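Local coordinates for protein NleB (Escherichia coli, PDB 6E66) that belongs to the SseK/NleB family of bacterial effector proteins and is built on a fold of the GT-A class, at residues D128-D133 with G168-I173; I134-I139 with E160-I165. All coordinates share one frame; numbering follows the deposited sequence.

Contact 1: D128-D133 with G168-I173; sequences DKKLSD and GKDSLI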
loop_
_atom_site.group_PDB
_atom_site.type_symbol
_atom_site.label_atom_id
_atom_site.label_comp_id
_atom_site.label_asym_id
_atom_site.label_seq_id
_atom_site.Cartn_x
_atom_site.Cartn_y
_atom_site.Cartn_z
ATOM N N ASP A 128 8.642 -7.493 -8.403
ATOM C CA ASP A 128 8.031 -8.807 -8.548
ATOM C C ASP A 128 8.993 -9.936 -8.205
ATOM O O ASP A 128 10.195 -9.746 -8.026
ATOM C CB ASP A 128 7.506 -9.020 -9.972
ATOM C CG ASP A 128 6.272 -9.921 -10.010
ATOM O OD1 ASP A 128 5.820 -10.388 -8.941
ATOM O OD2 ASP A 128 5.729 -10.152 -11.105
ATOM N N LYS A 129 8.417 -11.141 -8.120
ATOM C CA LYS A 129 9.137 -12.383 -7.911
ATOM C C LYS A 129 8.219 -13.515 -8.356
ATOM O O LYS A 129 6.995 -13.428 -8.195
ATOM C CB LYS A 129 9.541 -12.544 -6.436
ATOM C CG LYS A 129 10.217 -13.838 -6.095
ATOM C CD LYS A 129 10.817 -13.801 -4.698
ATOM C CE LYS A 129 11.646 -15.059 -4.470
ATOM N NZ LYS A 129 12.099 -15.163 -3.054
ATOM N N LYS A 130 8.815 -14.561 -8.931
ATOM C CA LYS A 130 8.030 -15.731 -9.397
ATOM C C LYS A 130 7.441 -16.443 -8.175
ATOM O O LYS A 130 8.164 -16.592 -7.171
ATOM C CB LYS A 130 8.919 -16.686 -10.200
ATOM C CG LYS A 130 9.220 -16.254 -11.628
ATOM C CD LYS A 130 10.260 -17.117 -12.306
ATOM C CE LYS A 130 10.584 -16.663 -13.714
ATOM N NZ LYS A 130 9.519 -17.044 -14.671
ATOM N N LEU A 131 6.177 -16.867 -8.267
ATOM C CA LEU A 131 5.505 -17.601 -7.162
ATOM C C LEU A 131 6.252 -18.919 -6.934
ATOM O O LEU A 131 6.448 -19.298 -5.763
ATOM C CB LEU A 131 4.051 -17.864 -7.562
ATOM C CG LEU A 131 2.986 -17.233 -6.665
ATOM C CD1 LEU A 131 3.548 -16.042 -5.905
ATOM C CD2 LEU A 131 1.771 -16.821 -7.481
ATOM N N SER A 132 6.650 -19.580 -8.027
ATOM C CA SER A 132 7.384 -20.870 -7.972
ATOM C C SER A 132 8.662 -20.740 -7.133
ATOM O O SER A 132 8.958 -21.690 -6.387
ATOM C CB SER A 132 7.681 -21.385 -9.358
ATOM O OG SER A 132 8.300 -20.383 -10.151
ATOM N N ASP A 133 9.389 -19.620 -7.237
ATOM C CA ASP A 133 10.617 -19.511 -6.453
ATOM C C ASP A 133 10.320 -19.371 -4.960
ATOM O O ASP A 133 11.078 -19.873 -4.125
ATOM C CB ASP A 133 11.453 -18.325 -6.929
ATOM C CG ASP A 133 12.182 -18.596 -8.247
ATOM O OD1 ASP A 133 12.552 -19.768 -8.527
ATOM O OD2 ASP A 133 12.366 -17.614 -8.996
ATOM N N GLY A 168 1.579 -19.201 -17.191
ATOM C CA GLY A 168 1.793 -17.811 -17.539
ATOM C C GLY A 168 1.485 -16.787 -16.459
ATOM O O GLY A 168 1.601 -15.590 -16.730
ATOM N N LYS A 169 1.091 -17.199 -15.248
ATOM C CA LYS A 169 0.830 -16.260 -14.162
ATOM C C LYS A 169 1.726 -16.534 -12.957
ATOM O O LYS A 169 1.322 -16.348 -11.806
ATOM C CB LYS A 169 -0.645 -16.301 -13.769
ATOM C CG LYS A 169 -1.551 -16.002 -14.978
ATOM C CD LYS A 169 -3.012 -15.912 -14.597
ATOM C CE LYS A 169 -3.871 -15.544 -15.805
ATOM N NZ LYS A 169 -5.308 -15.751 -15.480
ATOM N N ASP A 170 2.943 -16.997 -13.212
ATOM C CA ASP A 170 3.886 -17.313 -12.143
ATOM C C ASP A 170 4.539 -16.005 -11.690
ATOM O O ASP A 170 5.687 -15.692 -12.017
ATOM C CB ASP A 170 4.903 -18.334 -12.630
ATOM C CG ASP A 170 5.755 -18.897 -11.502
ATOM O OD1 ASP A 170 5.569 -18.497 -10.330
ATOM O OD2 ASP A 170 6.648 -19.708 -11.811
ATOM N N SER A 171 3.783 -15.240 -10.897
ATOM C CA SER A 171 4.147 -13.877 -10.539
ATOM C C SER A 171 3.447 -13.524 -9.244
ATOM O O SER A 171 2.223 -13.621 -9.157
ATOM C CB SER A 171 3.746 -12.871 -11.631
ATOM O OG SER A 171 3.622 -11.558 -11.087
ATOM N N LEU A 172 4.225 -13.096 -8.257
ATOM C CA LEU A 172 3.644 -12.646 -6.996
ATOM C C LEU A 172 2.630 -11.528 -7.232
ATOM O O LEU A 172 1.515 -11.557 -6.701
ATOM C CB LEU A 172 4.761 -12.179 -6.060
ATOM C CG LEU A 172 4.316 -11.573 -4.723
ATOM C CD1 LEU A 172 3.746 -12.654 -3.820
ATOM C CD2 LEU A 172 5.501 -10.910 -4.068
ATOM N N ILE A 173 3.005 -10.536 -8.040
ATOM C CA ILE A 173 2.154 -9.372 -8.265
ATOM C C ILE A 173 0.916 -9.738 -9.076
ATOM O O ILE A 173 -0.194 -9.293 -8.761
ATOM C CB ILE A 173 2.964 -8.265 -8.952
ATOM C CG1 ILE A 173 4.037 -7.750 -7.993
ATOM C CG2 ILE A 173 2.045 -7.128 -9.426
ATOM C CD1 ILE A 173 4.989 -6.741 -8.633
HETATM O O HOH W 1 7.987 -19.210 -14.451
#

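Contact 2: I134-I139 with E160-I165; sequences IYLENI and EELKNI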
loop_
_atom_site.group_PDB
_atom_site.type_symbol
_atom_site.label_atom_id
_atom_site.label_comp_id
_atom_site.label_asym_id
_atom_site.label_seq_id
_atom_site.Cartn_x
_atom_site.Cartn_y
_atom_site.Cartn_z
ATOM N N ILE A 134 9.238 -18.674 -4.598
ATOM C CA ILE A 134 8.877 -18.597 -3.176
ATOM C C ILE A 134 8.545 -19.980 -2.646
ATOM O O ILE A 134 9.003 -20.363 -1.564
ATOM C CB ILE A 134 7.703 -17.631 -2.948
ATOM C CG1 ILE A 134 8.007 -16.258 -3.540
ATOM C CG2 ILE A 134 7.340 -17.550 -1.436
ATOM C CD1 ILE A 134 6.788 -15.393 -3.591
ATOM N N TYR A 135 7.758 -20.766 -3.406
ATOM C CA TYR A 135 7.406 -22.106 -2.934
ATOM C C TYR A 135 8.623 -23.022 -2.930
ATOM O O TYR A 135 8.817 -23.795 -1.985
ATOM C CB TYR A 135 6.303 -22.720 -3.788
ATOM C CG TYR A 135 5.032 -21.910 -3.883
ATOM C CD1 TYR A 135 4.539 -21.222 -2.796
ATOM C CD2 TYR A 135 4.328 -21.839 -5.075
ATOM C CE1 TYR A 135 3.363 -20.482 -2.882
ATOM C CE2 TYR A 135 3.160 -21.109 -5.176
ATOM C CZ TYR A 135 2.680 -20.422 -4.075
ATOM O OH TYR A 135 1.514 -19.687 -4.186
ATOM N N LEU A 136 9.450 -22.949 -3.978
ATOM C CA LEU A 136 10.621 -23.816 -4.074
ATOM C C LEU A 136 11.592 -23.567 -2.926
ATOM O O LEU A 136 12.140 -24.510 -2.351
ATOM C CB LEU A 136 11.316 -23.575 -5.417
ATOM C CG LEU A 136 11.359 -24.604 -6.542
ATOM C CD1 LEU A 136 10.626 -25.895 -6.216
ATOM C CD2 LEU A 136 10.879 -23.985 -7.853
ATOM N N GLU A 137 11.825 -22.299 -2.583
ATOM C CA GLU A 137 12.759 -21.982 -1.502
ATOM C C GLU A 137 12.244 -22.520 -0.172
ATOM O O GLU A 137 13.017 -23.022 0.646
ATOM C CB GLU A 137 12.995 -20.466 -1.442
ATOM C CG GLU A 137 13.870 -19.957 -2.595
ATOM C CD GLU A 137 13.595 -18.505 -2.985
ATOM O OE1 GLU A 137 13.001 -17.768 -2.178
ATOM O OE2 GLU A 137 13.997 -18.107 -4.107
ATOM N N ASN A 138 10.937 -22.466 0.044
ATOM C CA ASN A 138 10.386 -23.039 1.264
ATOM C C ASN A 138 10.348 -24.567 1.215
ATOM O O ASN A 138 10.593 -25.228 2.231
ATOM C CB ASN A 138 8.997 -22.459 1.508
ATOM C CG ASN A 138 9.070 -21.099 2.139
ATOM O OD1 ASN A 138 9.058 -21.002 3.351
ATOM N ND2 ASN A 138 9.185 -20.032 1.321
ATOM N N ILE A 139 10.008 -25.146 0.058
ATOM C CA ILE A 139 10.073 -26.599 -0.092
ATOM C C ILE A 139 11.474 -27.100 0.259
ATOM O O ILE A 139 11.637 -28.023 1.056
ATOM C CB ILE A 139 9.660 -27.010 -1.519
ATOM C CG1 ILE A 139 8.159 -26.829 -1.714
ATOM C CG2 ILE A 139 10.039 -28.453 -1.810
ATOM C CD1 ILE A 139 7.706 -26.967 -3.179
ATOM N N GLU A 160 1.621 -28.964 -3.551
ATOM C CA GLU A 160 0.342 -28.803 -4.230
ATOM C C GLU A 160 0.140 -27.362 -4.683
ATOM O O GLU A 160 -0.401 -27.117 -5.769
ATOM C CB GLU A 160 -0.795 -29.259 -3.304
ATOM C CG GLU A 160 -2.183 -28.991 -3.837
ATOM C CD GLU A 160 -2.743 -30.177 -4.614
ATOM O OE1 GLU A 160 -1.960 -30.863 -5.327
ATOM O OE2 GLU A 160 -3.974 -30.407 -4.524
ATOM N N GLU A 161 0.583 -26.394 -3.879
ATOM C CA GLU A 161 0.490 -25.004 -4.309
ATOM C C GLU A 161 1.422 -24.716 -5.487
ATOM O O GLU A 161 1.068 -23.952 -6.394
ATOM C CB GLU A 161 0.801 -24.086 -3.130
ATOM C CG GLU A 161 0.061 -22.782 -3.209
ATOM C CD GLU A 161 -0.527 -22.365 -1.879
ATOM O OE1 GLU A 161 0.193 -22.444 -0.856
ATOM O OE2 GLU A 161 -1.716 -21.959 -1.865
ATOM N N LEU A 162 2.614 -25.314 -5.496
ATOM C CA LEU A 162 3.532 -25.114 -6.612
ATOM C C LEU A 162 2.937 -25.655 -7.899
ATOM O O LEU A 162 3.033 -25.013 -8.953
ATOM C CB LEU A 162 4.866 -25.797 -6.325
ATOM C CG LEU A 162 5.864 -25.854 -7.483
ATOM C CD1 LEU A 162 6.473 -24.488 -7.767
ATOM C CD2 LEU A 162 6.969 -26.859 -7.195
ATOM N N LYS A 163 2.299 -26.832 -7.823
ATOM C CA LYS A 163 1.742 -27.467 -9.018
ATOM C C LYS A 163 0.546 -26.695 -9.555
ATOM O O LYS A 163 0.314 -26.692 -10.764
ATOM C CB LYS A 163 1.332 -28.919 -8.723
ATOM C CG LYS A 163 2.506 -29.858 -8.413
ATOM C CD LYS A 163 2.050 -31.252 -7.957
ATOM C CE LYS A 163 3.234 -32.052 -7.406
ATOM N NZ LYS A 163 3.002 -33.527 -7.331
ATOM N N ASN A 164 -0.207 -26.017 -8.695
ATOM C CA ASN A 164 -1.411 -25.319 -9.132
ATOM C C ASN A 164 -1.182 -23.856 -9.514
ATOM O O ASN A 164 -2.160 -23.130 -9.705
ATOM C CB ASN A 164 -2.498 -25.416 -8.059
ATOM C CG ASN A 164 -2.955 -26.859 -7.830
ATOM O OD1 ASN A 164 -2.987 -27.663 -8.763
ATOM N ND2 ASN A 164 -3.290 -27.189 -6.595
ATOM N N ILE A 165 0.063 -23.405 -9.638
ATOM C CA ILE A 165 0.291 -22.058 -10.186
ATOM C C ILE A 165 -0.235 -22.005 -11.619
ATOM O O ILE A 165 0.149 -22.852 -12.447
ATOM C CB ILE A 165 1.791 -21.710 -10.154
ATOM C CG1 ILE A 165 2.308 -21.593 -8.711
ATOM C CG2 ILE A 165 2.036 -20.408 -10.949
ATOM C CD1 ILE A 165 3.827 -21.456 -8.610
#

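Contact 1: D128-D133 with G168-I173
Asp128 grips the start of helix 172-178 with both carboxylate oxygens. OD1 accepts the backbone N-H of Ile173 over 3.0 Å, approached on its syn side but 33° out of the carboxylate plane, while OD2 turns its syn lone pair to Ser171 OG, 2.5 Å away. An aspartate suits this place because its short side chain sets one acceptor before an amide of the helix's first turn and the other before the hydroxyl of the N-cap serine. Lys129 O takes the N-H of Leu172 at 2.8 Å, so the backbone adds a third bond.

The two segments are helix beginnings lying side by side: Lys130 is the N-cap residue of helix 131-143 and Ser171 that of helix 172-178. The exchange is reciprocal. Asp170, at the centre of an inverse gamma turn, has its CG anti to its own N (chi1 -169°), which points the carboxylate at helix 131-143, where OD1 receives the N-H of Ser132 through its syn lone pair at 2.8 Å. Its OD2 lies so near Ser132 OG that the modelled spacing is doubtful. A water joins that oxygen to the ammonium of Lys130, standing 2.7 Å from NZ. Both carboxylates sit where helix dipoles would probably favour negative charge.

Leucines close the apolar side, Leu131 CD1 lying 4.0 Å from Leu172 CD1, and Ile173 CD1 rests 3.6 Å from Asp128 CB. Farther out, Ser171 OG also caps Glu174 N, which fixes the hydroxyl that Asp128 holds. Phe187 of helix 182-195 packs on both Leu172 and Ile173.

Contact 2: I134-I139 with E160-I165
A helical hairpin, formed by helices 131-143 and 152-163 running in broadly opposite directions, brings Tyr135 against Glu161, Leu162 and Ile165. The tyrosine reaches across from the first helix with CG anti to its carbonyl carbon (chi1 -57°), and its ring is met from several directions. Glu161 lies over one face: its CB stands 4.2 Å above the ring plane, displaced toward the rim, and its CG comes within 3.6 Å of Tyr135 OH. The glutamate's methylenes thus do the touching. Its carboxylate plane is tilted only 16° from the ring, although the two side chains cross at about a right angle.

At the ring's edge Ile165 brings CD1 to 3.5 Å from Tyr135 CE2, while the backbone of Leu162 approaches obliquely, CA being 3.7 Å from CD2 of the tyrosine. Ile165 stands just past the end of helix 152-163; Asn164 is the first residue to leave helical angles, and the CB of Ile165 points toward the hairpin partner. A tyrosine suits the place, since its ring offers a face to the glutamate's methylenes and an edge to the isoleucine.

Beyond the ring, Leu162 carries the purely aliphatic part. Its CD2 methyl is shared by two residues of the first helix, Leu136 CD1 at 3.9 Å and Ile139 CD1 at 4.1 Å. Ile139, buried, also packs on Leu155 and Leu158, extending this apolar seam along the hairpin. On helix 131-143 itself, Ile134 O accepts from both the backbone N and the ND2 of Asn138, the latter at 2.9 Å, the two donors coming from opposite faces of the carbonyl plane. ND2 also bonds to Ser276 O, and Val278 touches Tyr135, Asn138 and Glu161.

In the fold
The two contacts lie about 10 Å apart, centre to centre, on the same side of the chain's centre, and both use helix 131-143. Contact 1 holds its beginning to that of helix 172-178; contact 2 packs its next turns on the end of helix 152-163. Along the chain, contact 2 is nested in the loop that contact 1 closes, making a hairpin pinned at its base. Ile165 spans the two, its CD1 packing on Leu131 and Ser132, and a salt bridge from Lys129, whose NZ also bonds to Lys275 O, to Glu137 adds a polar tie. The result is a helical projection standing off the main body, which carries the mixed sheet.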